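Local coordinates for uncharacterized protein (Escherichia coli O157:H7, PDB 4ZV9) that is of unknown function but belongs to the dienelactone hydrolase family and so is probably an alpha/beta-hydrolase enzyme, at residues Tyr31-Thr42 against Ala62-Leu73. Sequence-based numbering, arbitrary orientation.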
loop_
_atom_site.group_PDB
_atom_site.type_symbol
_atom_site.label_atom_id
_atom_site.label_comp_id
_atom_site.label_asym_id
_atom_site.label_seq_id
_atom_site.Cartn_x
_atom_site.Cartn_y
_atom_site.Cartn_z
ATOM N N TYR A 31 1.243 -11.940 -3.602
ATOM C CA TYR A 31 1.248 -11.803 -5.048
ATOM C C TYR A 31 2.421 -10.899 -5.420
ATOM O O TYR A 31 2.443 -9.703 -5.065
ATOM C CB TYR A 31 -0.080 -11.199 -5.484
ATOM C CG TYR A 31 -0.327 -11.090 -6.979
ATOM C CD1 TYR A 31 -0.381 -12.219 -7.789
ATOM C CD2 TYR A 31 -0.609 -9.856 -7.559
ATOM C CE1 TYR A 31 -0.688 -12.110 -9.139
ATOM C CE2 TYR A 31 -0.919 -9.745 -8.905
ATOM C CZ TYR A 31 -0.931 -10.853 -9.692
ATOM O OH TYR A 31 -1.230 -10.718 -11.036
ATOM N N LEU A 32 3.431 -11.474 -6.060
ATOM C CA LEU A 32 4.633 -10.751 -6.437
ATOM C C LEU A 32 4.605 -10.455 -7.940
ATOM O O LEU A 32 4.490 -11.390 -8.736
ATOM C CB LEU A 32 5.863 -11.612 -6.125
ATOM C CG LEU A 32 7.254 -11.025 -6.428
ATOM C CD1 LEU A 32 7.585 -9.928 -5.441
ATOM C CD2 LEU A 32 8.315 -12.118 -6.329
ATOM N N VAL A 33 4.739 -9.181 -8.328
ATOM C CA VAL A 33 4.750 -8.819 -9.739
ATOM C C VAL A 33 6.004 -8.016 -10.069
ATOM O O VAL A 33 6.296 -7.029 -9.396
ATOM C CB VAL A 33 3.522 -7.984 -10.153
ATOM C CG1 VAL A 33 3.402 -7.970 -11.674
ATOM C CG2 VAL A 33 2.245 -8.554 -9.555
ATOM N N LYS A 34 6.725 -8.424 -11.116
ATOM C CA LYS A 34 7.958 -7.758 -11.548
ATOM C C LYS A 34 7.830 -7.259 -12.977
ATOM O O LYS A 34 7.055 -7.822 -13.758
ATOM C CB LYS A 34 9.111 -8.758 -11.594
ATOM C CG LYS A 34 9.403 -9.496 -10.320
ATOM C CD LYS A 34 10.381 -10.635 -10.573
ATOM C CE LYS A 34 10.677 -11.351 -9.270
ATOM N NZ LYS A 34 11.456 -12.601 -9.456
ATOM N N PRO A 35 8.614 -6.232 -13.345
ATOM C CA PRO A 35 8.704 -5.867 -14.750
ATOM C C PRO A 35 9.297 -7.076 -15.486
ATOM O O PRO A 35 10.232 -7.698 -14.975
ATOM C CB PRO A 35 9.698 -4.685 -14.760
ATOM C CG PRO A 35 9.651 -4.129 -13.381
ATOM C CD PRO A 35 9.347 -5.297 -12.474
ATOM N N ALA A 36 8.738 -7.441 -16.634
ATOM C CA ALA A 36 9.197 -8.625 -17.368
ATOM C C ALA A 36 10.630 -8.485 -17.875
ATOM O O ALA A 36 11.380 -9.460 -17.924
ATOM C CB ALA A 36 8.267 -8.929 -18.529
ATOM N N LYS A 37 10.998 -7.279 -18.273
ATOM C CA LYS A 37 12.334 -7.012 -18.768
ATOM C C LYS A 37 13.116 -6.216 -17.730
ATOM O O LYS A 37 12.965 -4.998 -17.633
ATOM C CB LYS A 37 12.243 -6.232 -20.084
ATOM C CG LYS A 37 13.599 -5.875 -20.657
ATOM C CD LYS A 37 13.497 -5.167 -21.994
ATOM C CE LYS A 37 14.850 -4.613 -22.409
ATOM N NZ LYS A 37 14.784 -3.910 -23.717
HETATM N N MSE A 38 13.952 -6.910 -16.965
HETATM C CA MSE A 38 14.773 -6.264 -15.945
HETATM C C MSE A 38 16.190 -6.748 -16.089
HETATM O O MSE A 38 16.463 -7.944 -16.018
HETATM C CB MSE A 38 14.211 -6.542 -14.551
HETATM C CG MSE A 38 14.544 -7.934 -14.016
HETATM SE SE MSE A 38 13.167 -8.613 -12.788
HETATM C CE MSE A 38 12.742 -7.024 -11.703
ATOM N N SER A 39 17.105 -5.821 -16.330
ATOM C CA SER A 39 18.509 -6.174 -16.438
ATOM C C SER A 39 19.080 -6.203 -15.019
ATOM O O SER A 39 19.437 -7.259 -14.508
ATOM C CB SER A 39 19.265 -5.173 -17.329
ATOM O OG SER A 39 19.389 -3.920 -16.692
ATOM N N GLY A 40 19.114 -5.046 -14.371
ATOM C CA GLY A 40 19.716 -4.931 -13.039
ATOM C C GLY A 40 18.725 -5.025 -11.897
ATOM O O GLY A 40 17.557 -5.358 -12.099
ATOM N N LYS A 41 19.195 -4.703 -10.704
ATOM C CA LYS A 41 18.348 -4.675 -9.525
ATOM C C LYS A 41 17.299 -3.565 -9.661
ATOM O O LYS A 41 17.548 -2.503 -10.235
ATOM C CB LYS A 41 19.173 -4.458 -8.260
ATOM C CG LYS A 41 20.026 -5.653 -7.832
ATOM C CD LYS A 41 20.966 -5.228 -6.701
ATOM C CE LYS A 41 21.641 -6.396 -6.023
ATOM N NZ LYS A 41 20.710 -7.158 -5.147
ATOM N N THR A 42 16.110 -3.827 -9.128
ATOM C CA THR A 42 14.970 -2.930 -9.255
ATOM C C THR A 42 14.428 -2.562 -7.864
ATOM O O THR A 42 14.402 -3.405 -6.981
ATOM C CB THR A 42 13.857 -3.664 -10.058
ATOM O OG1 THR A 42 14.401 -4.194 -11.280
ATOM C CG2 THR A 42 12.683 -2.754 -10.392
ATOM N N ALA A 62 -1.118 -4.082 -7.990
ATOM C CA ALA A 62 0.237 -4.617 -7.969
ATOM C C ALA A 62 0.798 -4.681 -9.384
ATOM O O ALA A 62 1.961 -4.313 -9.615
ATOM C CB ALA A 62 0.276 -5.962 -7.287
ATOM N N ARG A 63 -0.013 -5.114 -10.335
ATOM C CA ARG A 63 0.412 -5.142 -11.724
ATOM C C ARG A 63 0.664 -3.730 -12.278
ATOM O O ARG A 63 1.617 -3.530 -13.033
ATOM C CB ARG A 63 -0.580 -5.899 -12.597
ATOM C CG ARG A 63 -0.673 -7.384 -12.272
ATOM C CD ARG A 63 -1.471 -8.148 -13.328
ATOM N NE ARG A 63 -2.874 -7.758 -13.390
ATOM C CZ ARG A 63 -3.852 -8.291 -12.669
ATOM N NH1 ARG A 63 -3.613 -9.233 -11.756
ATOM N NH2 ARG A 63 -5.093 -7.859 -12.838
ATOM N N ARG A 64 -0.138 -2.748 -11.868
ATOM C CA ARG A 64 0.092 -1.348 -12.293
ATOM C C ARG A 64 1.442 -0.835 -11.782
ATOM O O ARG A 64 2.136 -0.113 -12.484
ATOM C CB ARG A 64 -1.004 -0.419 -11.800
ATOM C CG ARG A 64 -2.399 -0.806 -12.278
ATOM C CD ARG A 64 -3.455 0.120 -11.699
ATOM N NE ARG A 64 -4.754 -0.526 -11.686
ATOM C CZ ARG A 64 -5.872 0.029 -11.250
ATOM N NH1 ARG A 64 -5.881 1.296 -10.837
ATOM N NH2 ARG A 64 -7.001 -0.683 -11.262
ATOM N N VAL A 65 1.799 -1.215 -10.563
ATOM C CA VAL A 65 3.085 -0.856 -10.005
ATOM C C VAL A 65 4.231 -1.462 -10.817
ATOM O O VAL A 65 5.237 -0.791 -11.090
ATOM C CB VAL A 65 3.194 -1.277 -8.520
ATOM C CG1 VAL A 65 4.603 -1.051 -7.993
ATOM C CG2 VAL A 65 2.187 -0.484 -7.690
ATOM N N ALA A 66 4.099 -2.727 -11.187
ATOM C CA ALA A 66 5.121 -3.377 -11.995
ATOM C C ALA A 66 5.205 -2.753 -13.390
ATOM O O ALA A 66 6.290 -2.658 -13.955
ATOM C CB ALA A 66 4.871 -4.883 -12.086
ATOM N N LYS A 67 4.069 -2.369 -13.964
ATOM C CA LYS A 67 4.077 -1.680 -15.273
ATOM C C LYS A 67 4.846 -0.372 -15.189
ATOM O O LYS A 67 5.435 0.050 -16.166
ATOM C CB LYS A 67 2.658 -1.367 -15.755
ATOM C CG LYS A 67 1.912 -2.570 -16.284
ATOM C CD LYS A 67 2.256 -2.870 -17.728
ATOM C CE LYS A 67 1.571 -1.897 -18.669
ATOM N NZ LYS A 67 1.654 -2.424 -20.054
ATOM N N ALA A 68 4.811 0.270 -14.021
ATOM C CA ALA A 68 5.529 1.523 -13.816
ATOM C C ALA A 68 7.030 1.303 -13.594
ATOM O O ALA A 68 7.773 2.271 -13.483
ATOM C CB ALA A 68 4.916 2.309 -12.662
ATOM N N GLY A 69 7.463 0.043 -13.484
ATOM C CA GLY A 69 8.887 -0.298 -13.355
ATOM C C GLY A 69 9.405 -0.746 -11.991
ATOM O O GLY A 69 10.608 -0.782 -11.778
ATOM N N TYR A 70 8.525 -1.138 -11.075
ATOM C CA TYR A 70 8.954 -1.573 -9.734
ATOM C C TYR A 70 8.536 -3.005 -9.432
ATOM O O TYR A 70 7.588 -3.521 -10.044
ATOM C CB TYR A 70 8.367 -0.649 -8.684
ATOM C CG TYR A 70 8.642 0.813 -8.993
ATOM C CD1 TYR A 70 9.899 1.349 -8.803
ATOM C CD2 TYR A 70 7.650 1.631 -9.525
ATOM C CE1 TYR A 70 10.169 2.682 -9.110
ATOM C CE2 TYR A 70 7.902 2.960 -9.834
ATOM C CZ TYR A 70 9.168 3.483 -9.624
ATOM O OH TYR A 70 9.432 4.805 -9.939
ATOM N N ILE A 71 9.244 -3.661 -8.513
ATOM C CA ILE A 71 8.823 -4.994 -8.052
ATOM C C ILE A 71 7.755 -4.744 -7.002
ATOM O O ILE A 71 8.012 -4.060 -6.028
ATOM C CB ILE A 71 9.960 -5.814 -7.412
ATOM C CG1 ILE A 71 11.060 -6.065 -8.446
ATOM C CG2 ILE A 71 9.410 -7.155 -6.924
ATOM C CD1 ILE A 71 12.340 -6.625 -7.864
ATOM N N ALA A 72 6.566 -5.308 -7.198
ATOM C CA ALA A 72 5.472 -5.111 -6.269
ATOM C C ALA A 72 5.144 -6.402 -5.531
ATOM O O ALA A 72 5.102 -7.477 -6.132
ATOM C CB ALA A 72 4.250 -4.614 -7.024
ATOM N N LEU A 73 4.943 -6.295 -4.223
ATOM C CA LEU A 73 4.526 -7.430 -3.414
ATOM C C LEU A 73 3.278 -7.039 -2.639
ATOM O O LEU A 73 3.296 -6.062 -1.883
ATOM C CB LEU A 73 5.613 -7.852 -2.453
ATOM C CG LEU A 73 5.230 -8.953 -1.460
ATOM C CD1 LEU A 73 4.767 -10.240 -2.149
ATOM C CD2 LEU A 73 6.400 -9.264 -0.556
#
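Val33 and Ala72 form an antiparallel hydrogen-bonded pair between strands 28-35 and 71-75. Val33 N donates to Ala72 O at 2.8 Å, and Ala72 N donates to Val33 O at 2.8 Å. Leu32 and Leu73 are the adjoining non-hydrogen-bonded pair.

Apolar contacts cover both faces of this ladder. On the Val33 face lies helix 56-67. With CG1 of Val33 anti to the backbone N (chi1 -165°), CG1 falls on Ala66 and CG2 on Ala62, one helical turn earlier. Val33 CG1 and Ala66 CB are 3.4 Å apart, tighter than usual for two carbons. On the Leu32 face, Leu32 CD1 meets Ile71 CG2 at 3.6 Å, and Met114 of helix 100-116 packs on both residues. Ile71 also reaches Thr42 CB and the selenomethionine methyl Met38 CE, though Met38 is poorly ordered. Pro35 packs on Gly69, whose positive phi ends the helix in a Schellman motif.

One side-chain bond crosses. Arg63 NH1 donates to Tyr31 OH at 2.9 Å (159° at the hydrogen), in the guanidinium plane. Ring and guanidinium stand 86° apart, so they do not stack. Arg63 NE hydrogen-bonds Val5 O, and NH2 forms a salt bridge with Asp60.

The axes of helix 62-67 and strand 31-35 approach to 7.0 Å, consistent with the small side chains of Ala62 and Ala66. Tyr31 and Arg63 add one polar link, also buried, to an otherwise apolar helix-strand interface of the alpha/beta-hydrolase fold.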